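Local coordinates for hypothetical protein ebhA (Staphylococcus aureus, PDB 2DGJ), which probably helps the bacterium adhere to host extracellular matrix, as part of a long rod of three-helix bundles in a giant cell wall-associated adhesin, at residues Q18-R23 and T110-V115; G104-A109 and N116-N121; N130-A135 and N188-A193. All blocks are in the same frame, centred on the assembly; numbering follows the deposited sequence.

In the fold
All three contacts draw on helix 112-135, whose sequence spans the GA module range and the start of the second FIVAR range. Contact 1 sits at its N-terminal start, mostly on the two residues before it, where segment 18-23 meets it; contact 2 follows a turn later, packing it against helix 96-108; contact 3 lies at its far end, against helix 180-194. Contacts 1 and 2, with centres about 13 Å apart, touch through Val-115 and Ala-109, their segments alternating along the chain. Contact 3 closes later, its centre about 27 Å from that of contact 2 and about 38 Å from that of contact 1. One helix thus serves successive bundles, consistent with a rod of connected three-helix bundles.

Contact 1: Q18-R23 and T110-V115; sequences QTQKYR and TTVDGV. With SO4 (sulfate ion), chain C.
Gln-20 reaches from the first turn of helix 20-23 to the backbone of Thr-110 and Thr-111, just ahead of helix 112-135. This surface contact brings the N-terminal ends of two helices together in a rod of three-helix bundles, at a junction between a FIVAR domain and a GA module. From CB, which passes 3.8 Å from Thr-110 O, the chain leads to CG, carried away from the backbone N and out to that oxygen by a chi1 of -176°. CG is modelled 2.9 Å from Thr-110 O, shorter than expected for a methylene and a carbonyl oxygen and doubtful in detail, and 4.4 Å from the methyl CG2 of Thr-111. A bend at chi2 (-74°) then turns the amide: CD is 3.7 Å from Thr-110 O, while NE2 comes within 4.3 Å of Val-112 CG2. That NE2 finds its hydrogen-bond partners in Asp-24 OD2 and Gly-73 O, and the same Asp-24 oxygen also accepts from Val-112 N, linking both sides of the junction.

Thr-111 caps its helix, its OG1 accepting from Gly-114 N. On the Thr-110 and Thr-111 side a sulfate ion, probably from the crystallisation liquor, takes Thr-110 N on O3, Thr-111 OG1 on O4 and a weak bond from Thr-111 N on O3; Thr-110 OG1 donates to sulfate O1 at 2.7 Å.

Contact 2: G104-A109 and N116-N121; sequences GQINQA and NTVKTN
Val-118 points from helix 112-135 at helix 96-108 and meets two consecutive residues there, Gln-105 and Ile-106. Both segments lie within the GA module range of the sequence, and they pack as neighbouring helices of a three-helix bundle, joined by a short connection, so this contact lies close to their turn. With chi1 at 171°, Val-118 presents both methyls to the other helix. CG1 meets Ile-106 CG1 at 3.6 Å, and the two branched side chains cross obliquely. It also lies 4.0 Å from Gln-105 CB. The other methyl, CG2, is 4.0 Å from both that same Gln-105 CB and the backbone oxygen Gln-105 O, so the valine is fitted over the root of the glutamine.

Ile-106 touches through its CG1 methylene, and its side chain also packs on Lys-81, Ala-84 and Arg-85 of helix 73-88, the third helix of the bundle. Gln-105 behaves differently: with chi1 at -61° and chi2 at 180° its chain runs extended past the valine, and the amide ends at a water. That water donates to Gln-105 OE1 at 2.6 Å and accepts from Asn-121 ND2 at 3.3 Å, giving a polar bridge between the helices beside the apolar contact. Within helix 112-135, bracketing Val-118 in sequence, Thr-120 OG1 donates to Asn-116 O at 3.0 Å from above the carbonyl plane, while Thr-120 N reaches the same oxygen from the opposite face.

No direct hydrogen bond joins the segments. Their cohesion therefore rests on van der Waals packing of one valine, with the single water adding a mediated polar link at the more exposed side.

Contact 3: N130-A135 and N188-A193; sequences NSLQGA and NAVTRA
Val-190 of helix 180-194 faces the last turns of helix 112-135 and touches it with both methyls, one on Ala-135 and the other on Leu-132. Both segments fall within the second FIVAR sequence range of this piece, and the contact, largely buried, lies in the three-helix bundle formed by helices 112-135, 153-170 and 180-194.

The apolar part comes first. A chi1 of 179° aims the CG1 methyl of Val-190 at the end of helix 112-135, where it reaches Ala-135 CB at 4.0 Å. The other methyl, CG2, lies beside the backbone N of its own residue and comes 4.2 Å from CD1 of Leu-132. Ala-135 and Leu-132 are three residues apart, about one helical turn, and so offer the valine neighbouring points on the same helix face. Leu-132 also packs on Ala-166, Ile-169 and Leu-170 of helix 153-170, bringing the third helix of the bundle onto the same leucine.

Contacts with backbone are few: Val-190 CG1 sits 3.6 Å from Ala-135 O, a van der Waals approach of a methyl to a carbonyl oxygen.

Hydrogen bonds do not cross between the segments; they run within each helix or to other partners. Thr-191 OG1 is hydrogen-bonded with Gln-35 OE1 of the second subunit, and Asn-188 OD1 takes Gln-35 NE2 of that subunit. Also from the second subunit, Thr-31 packs on Ser-131 and Ala-38 on Asn-188.

Between the helices the chemistry is thus almost wholly apolar, with valine, alanine and leucine in ordinary van der Waals contact, while polar groups on the neighbouring surface of helix 180-194 serve the meeting of two subunits.

Contact 1: Q18-R23 and T110-V115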
loop_
_atom_site.group_PDB
_atom_site.type_symbol
_atom_site.label_atom_id
_atom_site.label_comp_id
_atom_site.label_asym_id
_atom_site.label_seq_id
_atom_site.Cartn_x
_atom_site.Cartn_y
_atom_site.Cartn_z
ATOM N N GLN A 18 -8.939 -18.105 -7.376
ATOM C CA GLN A 18 -9.791 -16.921 -7.408
ATOM C C GLN A 18 -10.199 -16.532 -5.995
ATOM O O GLN A 18 -10.644 -15.405 -5.750
ATOM C CB GLN A 18 -11.054 -17.189 -8.236
ATOM C CG GLN A 18 -10.850 -17.222 -9.747
ATOM C CD GLN A 18 -10.447 -15.874 -10.314
ATOM O OE1 GLN A 18 -9.337 -15.396 -10.081
ATOM N NE2 GLN A 18 -11.358 -15.249 -11.057
ATOM N N THR A 19 -10.039 -17.467 -5.063
ATOM C CA THR A 19 -10.420 -17.226 -3.678
ATOM C C THR A 19 -9.439 -16.355 -2.908
ATOM O O THR A 19 -8.249 -16.298 -3.224
ATOM C CB THR A 19 -10.587 -18.549 -2.900
ATOM O OG1 THR A 19 -9.320 -19.214 -2.806
ATOM C CG2 THR A 19 -11.601 -19.453 -3.596
ATOM N N GLN A 20 -9.963 -15.686 -1.885
ATOM C CA GLN A 20 -9.189 -14.815 -1.016
ATOM C C GLN A 20 -8.237 -15.670 -0.173
ATOM O O GLN A 20 -7.147 -15.225 0.203
ATOM C CB GLN A 20 -10.150 -14.028 -0.119
ATOM C CG GLN A 20 -9.507 -12.994 0.802
ATOM C CD GLN A 20 -8.794 -13.621 1.968
ATOM O OE1 GLN A 20 -9.243 -14.639 2.500
ATOM N NE2 GLN A 20 -7.686 -13.015 2.389
ATOM N N LYS A 21 -8.655 -16.902 0.114
ATOM C CA LYS A 21 -7.842 -17.815 0.909
ATOM C C LYS A 21 -6.491 -18.027 0.231
ATOM O O LYS A 21 -5.458 -18.117 0.893
ATOM C CB LYS A 21 -8.570 -19.153 1.080
ATOM C CG LYS A 21 -7.846 -20.156 1.965
ATOM C CD LYS A 21 -8.716 -21.373 2.261
ATOM C CE LYS A 21 -7.989 -22.391 3.136
ATOM N NZ LYS A 21 -7.581 -21.832 4.456
ATOM N N TYR A 22 -6.510 -18.103 -1.094
ATOM C CA TYR A 22 -5.296 -18.296 -1.877
ATOM C C TYR A 22 -4.613 -16.948 -2.085
ATOM O O TYR A 22 -3.447 -16.761 -1.725
ATOM C CB TYR A 22 -5.644 -18.902 -3.241
ATOM C CG TYR A 22 -4.483 -18.919 -4.218
ATOM C CD1 TYR A 22 -3.484 -19.891 -4.134
ATOM C CD2 TYR A 22 -4.369 -17.944 -5.210
ATOM C CE1 TYR A 22 -2.405 -19.891 -5.015
ATOM C CE2 TYR A 22 -3.292 -17.933 -6.089
ATOM C CZ TYR A 22 -2.312 -18.909 -5.991
ATOM O OH TYR A 22 -1.244 -18.906 -6.864
ATOM N N ARG A 23 -5.363 -16.021 -2.673
ATOM C CA ARG A 23 -4.907 -14.668 -2.974
ATOM C C ARG A 23 -3.986 -14.055 -1.920
ATOM O O ARG A 23 -2.833 -13.731 -2.210
ATOM C CB ARG A 23 -6.116 -13.756 -3.150
ATOM C CG ARG A 23 -6.184 -13.018 -4.472
ATOM C CD ARG A 23 -6.773 -13.875 -5.571
ATOM N NE ARG A 23 -7.491 -13.056 -6.543
ATOM C CZ ARG A 23 -6.956 -12.045 -7.228
ATOM N NH1 ARG A 23 -5.678 -11.713 -7.066
ATOM N NH2 ARG A 23 -7.709 -11.363 -8.080
ATOM N N THR A 110 -13.285 -7.952 2.580
ATOM C CA THR A 110 -13.048 -9.339 2.186
ATOM C C THR A 110 -11.604 -9.650 1.801
ATOM O O THR A 110 -11.246 -10.817 1.643
ATOM C CB THR A 110 -13.942 -9.742 1.001
ATOM O OG1 THR A 110 -13.648 -8.902 -0.122
ATOM C CG2 THR A 110 -15.414 -9.612 1.369
ATOM N N THR A 111 -10.774 -8.621 1.648
ATOM C CA THR A 111 -9.378 -8.831 1.281
ATOM C C THR A 111 -8.427 -8.055 2.189
ATOM O O THR A 111 -8.824 -7.086 2.838
ATOM C CB THR A 111 -9.114 -8.401 -0.168
ATOM O OG1 THR A 111 -9.248 -6.979 -0.283
ATOM C CG2 THR A 111 -10.112 -9.075 -1.105
ATOM N N VAL A 112 -7.172 -8.490 2.235
ATOM C CA VAL A 112 -6.171 -7.816 3.058
ATOM C C VAL A 112 -5.961 -6.402 2.527
ATOM O O VAL A 112 -5.766 -5.462 3.297
ATOM C CB VAL A 112 -4.826 -8.570 3.040
ATOM C CG1 VAL A 112 -3.770 -7.777 3.789
ATOM C CG2 VAL A 112 -4.998 -9.949 3.666
ATOM N N ASP A 113 -6.004 -6.251 1.205
ATOM C CA ASP A 113 -5.833 -4.941 0.589
ATOM C C ASP A 113 -6.992 -4.030 0.978
ATOM O O ASP A 113 -6.801 -2.844 1.235
ATOM C CB ASP A 113 -5.768 -5.051 -0.940
ATOM C CG ASP A 113 -4.478 -5.685 -1.422
ATOM O OD1 ASP A 113 -3.403 -5.297 -0.919
ATOM O OD2 ASP A 113 -4.539 -6.558 -2.314
ATOM N N GLY A 114 -8.195 -4.598 1.022
ATOM C CA GLY A 114 -9.368 -3.830 1.393
ATOM C C GLY A 114 -9.259 -3.311 2.817
ATOM O O GLY A 114 -9.532 -2.139 3.085
ATOM N N VAL A 115 -8.854 -4.185 3.732
ATOM C CA VAL A 115 -8.702 -3.809 5.133
ATOM C C VAL A 115 -7.721 -2.651 5.264
ATOM O O VAL A 115 -8.044 -1.605 5.828
ATOM C CB VAL A 115 -8.180 -4.996 5.972
ATOM C CG1 VAL A 115 -7.928 -4.557 7.402
ATOM C CG2 VAL A 115 -9.188 -6.130 5.948
HETATM S S SO4 C . -13.063 -5.649 -0.506
HETATM O O1 SO4 C . -14.345 -6.357 -0.663
HETATM O O2 SO4 C . -13.278 -4.201 -0.670
HETATM O O3 SO4 C . -12.523 -5.909 0.845
HETATM O O4 SO4 C . -12.121 -6.111 -1.546
#

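Contact 2: G104-A109 and N116-N121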
loop_
_atom_site.group_PDB
_atom_site.type_symbol
_atom_site.label_atom_id
_atom_site.label_comp_id
_atom_site.label_asym_id
_atom_site.label_seq_id
_atom_site.Cartn_x
_atom_site.Cartn_y
_atom_site.Cartn_z
ATOM N N GLY A 104 -17.244 -0.895 10.767
ATOM C CA GLY A 104 -18.100 -1.710 9.929
ATOM C C GLY A 104 -17.421 -2.087 8.629
ATOM O O GLY A 104 -17.501 -3.233 8.188
ATOM N N GLN A 105 -16.749 -1.120 8.014
ATOM C CA GLN A 105 -16.050 -1.371 6.759
ATOM C C GLN A 105 -14.918 -2.366 6.990
ATOM O O GLN A 105 -14.570 -3.136 6.098
ATOM C CB GLN A 105 -15.498 -0.063 6.181
ATOM C CG GLN A 105 -16.583 0.960 5.866
ATOM C CD GLN A 105 -16.036 2.257 5.299
ATOM O OE1 GLN A 105 -15.188 2.909 5.912
ATOM N NE2 GLN A 105 -16.524 2.639 4.125
ATOM N N ILE A 106 -14.346 -2.345 8.190
ATOM C CA ILE A 106 -13.270 -3.271 8.533
ATOM C C ILE A 106 -13.849 -4.682 8.592
ATOM O O ILE A 106 -13.284 -5.625 8.041
ATOM C CB ILE A 106 -12.652 -2.933 9.910
ATOM C CG1 ILE A 106 -11.795 -1.669 9.805
ATOM C CG2 ILE A 106 -11.836 -4.112 10.416
ATOM C CD1 ILE A 106 -11.144 -1.257 11.121
ATOM N N ASN A 107 -14.988 -4.819 9.263
ATOM C CA ASN A 107 -15.634 -6.118 9.393
ATOM C C ASN A 107 -16.151 -6.629 8.050
ATOM O O ASN A 107 -16.189 -7.836 7.810
ATOM C CB ASN A 107 -16.794 -6.045 10.394
ATOM C CG ASN A 107 -16.341 -5.643 11.788
ATOM O OD1 ASN A 107 -15.232 -5.968 12.213
ATOM N ND2 ASN A 107 -17.206 -4.947 12.515
ATOM N N GLN A 108 -16.540 -5.706 7.174
ATOM C CA GLN A 108 -17.064 -6.073 5.863
ATOM C C GLN A 108 -15.996 -6.322 4.798
ATOM O O GLN A 108 -16.301 -6.868 3.739
ATOM C CB GLN A 108 -18.036 -5.002 5.357
ATOM C CG GLN A 108 -19.502 -5.386 5.479
ATOM C CD GLN A 108 -19.940 -5.572 6.914
ATOM O OE1 GLN A 108 -20.146 -4.602 7.646
ATOM N NE2 GLN A 108 -20.075 -6.828 7.331
ATOM N N ALA A 109 -14.758 -5.920 5.074
ATOM C CA ALA A 109 -13.662 -6.111 4.123
ATOM C C ALA A 109 -13.404 -7.593 3.855
ATOM O O ALA A 109 -13.301 -8.394 4.780
ATOM C CB ALA A 109 -12.394 -5.447 4.649
ATOM N N ASN A 116 -6.518 -2.847 4.734
ATOM C CA ASN A 116 -5.482 -1.829 4.801
ATOM C C ASN A 116 -5.976 -0.529 4.185
ATOM O O ASN A 116 -5.659 0.553 4.671
ATOM C CB ASN A 116 -4.214 -2.304 4.089
ATOM C CG ASN A 116 -3.696 -3.622 4.634
ATOM O OD1 ASN A 116 -3.630 -3.823 5.852
ATOM N ND2 ASN A 116 -3.319 -4.524 3.736
ATOM N N THR A 117 -6.754 -0.636 3.113
ATOM C CA THR A 117 -7.300 0.546 2.459
ATOM C C THR A 117 -8.241 1.248 3.433
ATOM O O THR A 117 -8.296 2.479 3.482
ATOM C CB THR A 117 -8.072 0.167 1.175
ATOM O OG1 THR A 117 -7.138 -0.131 0.129
ATOM C CG2 THR A 117 -8.989 1.305 0.733
ATOM N N VAL A 118 -8.980 0.457 4.204
ATOM C CA VAL A 118 -9.908 1.003 5.183
ATOM C C VAL A 118 -9.107 1.599 6.326
ATOM O O VAL A 118 -9.490 2.620 6.895
ATOM C CB VAL A 118 -10.856 -0.087 5.740
ATOM C CG1 VAL A 118 -11.650 0.466 6.916
ATOM C CG2 VAL A 118 -11.805 -0.558 4.651
ATOM N N LYS A 119 -7.990 0.962 6.659
ATOM C CA LYS A 119 -7.147 1.464 7.732
ATOM C C LYS A 119 -6.531 2.784 7.295
ATOM O O LYS A 119 -6.327 3.688 8.105
ATOM C CB LYS A 119 -6.040 0.461 8.072
ATOM C CG LYS A 119 -5.114 0.931 9.188
ATOM C CD LYS A 119 -4.232 -0.189 9.740
ATOM C CE LYS A 119 -3.191 -0.674 8.744
ATOM N NZ LYS A 119 -2.287 -1.688 9.366
ATOM N N THR A 120 -6.245 2.882 5.999
ATOM C CA THR A 120 -5.646 4.082 5.432
ATOM C C THR A 120 -6.617 5.257 5.441
ATOM O O THR A 120 -6.246 6.369 5.812
ATOM C CB THR A 120 -5.167 3.838 3.983
ATOM O OG1 THR A 120 -4.053 2.934 3.989
ATOM C CG2 THR A 120 -4.758 5.151 3.333
ATOM N N ASN A 121 -7.859 5.013 5.036
ATOM C CA ASN A 121 -8.869 6.065 5.016
ATOM C C ASN A 121 -9.182 6.546 6.432
ATOM O O ASN A 121 -9.454 7.725 6.644
ATOM C CB ASN A 121 -10.158 5.573 4.352
ATOM C CG ASN A 121 -9.965 5.218 2.901
ATOM O OD1 ASN A 121 -8.947 5.567 2.296
ATOM N ND2 ASN A 121 -10.947 4.530 2.322
HETATM O O HOH W 1 -13.382 3.149 4.003
#

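Contact 3: N130-A135 and N188-A193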
loop_
_atom_site.group_PDB
_atom_site.type_symbol
_atom_site.label_atom_id
_atom_site.label_comp_id
_atom_site.label_asym_id
_atom_site.label_seq_id
_atom_site.Cartn_x
_atom_site.Cartn_y
_atom_site.Cartn_z
ATOM N N ASN A 130 -8.586 16.185 12.885
ATOM C CA ASN A 130 -7.606 16.804 13.766
ATOM C C ASN A 130 -7.319 18.224 13.293
ATOM O O ASN A 130 -7.188 19.147 14.099
ATOM C CB ASN A 130 -6.315 15.984 13.759
ATOM C CG ASN A 130 -5.289 16.498 14.753
ATOM O OD1 ASN A 130 -4.152 16.790 14.391
ATOM N ND2 ASN A 130 -5.686 16.607 16.014
ATOM N N SER A 131 -7.223 18.390 11.981
ATOM C CA SER A 131 -6.948 19.694 11.398
ATOM C C SER A 131 -8.118 20.646 11.625
ATOM O O SER A 131 -7.926 21.809 11.989
ATOM C CB SER A 131 -6.677 19.557 9.900
ATOM O OG SER A 131 -5.495 18.811 9.649
ATOM N N LEU A 132 -9.332 20.145 11.418
ATOM C CA LEU A 132 -10.523 20.961 11.604
ATOM C C LEU A 132 -10.644 21.379 13.061
ATOM O O LEU A 132 -11.077 22.490 13.358
ATOM C CB LEU A 132 -11.776 20.188 11.189
ATOM C CG LEU A 132 -13.113 20.924 11.331
ATOM C CD1 LEU A 132 -13.057 22.248 10.595
ATOM C CD2 LEU A 132 -14.233 20.060 10.776
ATOM N N GLN A 133 -10.251 20.486 13.962
ATOM C CA GLN A 133 -10.306 20.766 15.394
ATOM C C GLN A 133 -9.310 21.871 15.737
ATOM O O GLN A 133 -9.608 22.765 16.532
ATOM C CB GLN A 133 -9.961 19.505 16.197
ATOM C CG GLN A 133 -9.942 19.702 17.710
ATOM C CD GLN A 133 -11.298 20.094 18.265
ATOM O OE1 GLN A 133 -12.267 19.342 18.156
ATOM N NE2 GLN A 133 -11.375 21.278 18.862
ATOM N N GLY A 134 -8.125 21.803 15.137
ATOM C CA GLY A 134 -7.108 22.802 15.406
ATOM C C GLY A 134 -7.474 24.166 14.866
ATOM O O GLY A 134 -7.160 25.191 15.472
ATOM N N ALA A 135 -8.149 24.188 13.722
ATOM C CA ALA A 135 -8.556 25.435 13.095
ATOM C C ALA A 135 -9.499 26.256 13.975
ATOM O O ALA A 135 -9.578 27.473 13.827
ATOM C CB ALA A 135 -9.216 25.148 11.752
ATOM N N ASN A 188 -11.601 24.455 5.299
ATOM C CA ASN A 188 -11.369 25.614 4.450
ATOM C C ASN A 188 -12.288 26.761 4.849
ATOM O O ASN A 188 -11.879 27.920 4.836
ATOM C CB ASN A 188 -11.601 25.255 2.984
ATOM C CG ASN A 188 -10.397 24.594 2.348
ATOM O OD1 ASN A 188 -9.371 25.238 2.122
ATOM N ND2 ASN A 188 -10.508 23.302 2.062
ATOM N N ALA A 189 -13.524 26.425 5.208
ATOM C CA ALA A 189 -14.517 27.420 5.604
ATOM C C ALA A 189 -14.018 28.242 6.778
ATOM O O ALA A 189 -14.063 29.467 6.744
ATOM C CB ALA A 189 -15.843 26.741 5.967
ATOM N N VAL A 190 -13.541 27.559 7.813
ATOM C CA VAL A 190 -13.025 28.226 9.003
ATOM C C VAL A 190 -11.798 29.075 8.680
ATOM O O VAL A 190 -11.737 30.254 9.030
ATOM C CB VAL A 190 -12.634 27.202 10.092
ATOM C CG1 VAL A 190 -12.079 27.921 11.314
ATOM C CG2 VAL A 190 -13.836 26.374 10.479
ATOM N N THR A 191 -10.826 28.462 8.010
ATOM C CA THR A 191 -9.585 29.127 7.637
ATOM C C THR A 191 -9.800 30.421 6.857
ATOM O O THR A 191 -9.292 31.472 7.237
ATOM C CB THR A 191 -8.690 28.197 6.795
ATOM O OG1 THR A 191 -8.368 27.021 7.548
ATOM C CG2 THR A 191 -7.406 28.914 6.415
ATOM N N ARG A 192 -10.547 30.346 5.762
ATOM C CA ARG A 192 -10.798 31.526 4.943
ATOM C C ARG A 192 -11.682 32.582 5.612
ATOM O O ARG A 192 -11.468 33.785 5.433
ATOM C CB ARG A 192 -11.383 31.095 3.592
ATOM C CG ARG A 192 -10.327 30.395 2.744
ATOM C CD ARG A 192 -10.807 29.900 1.388
ATOM N NE ARG A 192 -9.666 29.414 0.610
ATOM C CZ ARG A 192 -9.753 28.709 -0.515
ATOM N NH1 ARG A 192 -10.938 28.378 -1.011
ATOM N NH2 ARG A 192 -8.644 28.322 -1.141
ATOM N N ALA A 193 -12.661 32.138 6.392
ATOM C CA ALA A 193 -13.547 33.071 7.080
ATOM C C ALA A 193 -12.781 33.831 8.154
ATOM O O ALA A 193 -12.964 35.032 8.329
ATOM C CB ALA A 193 -14.710 32.327 7.710
#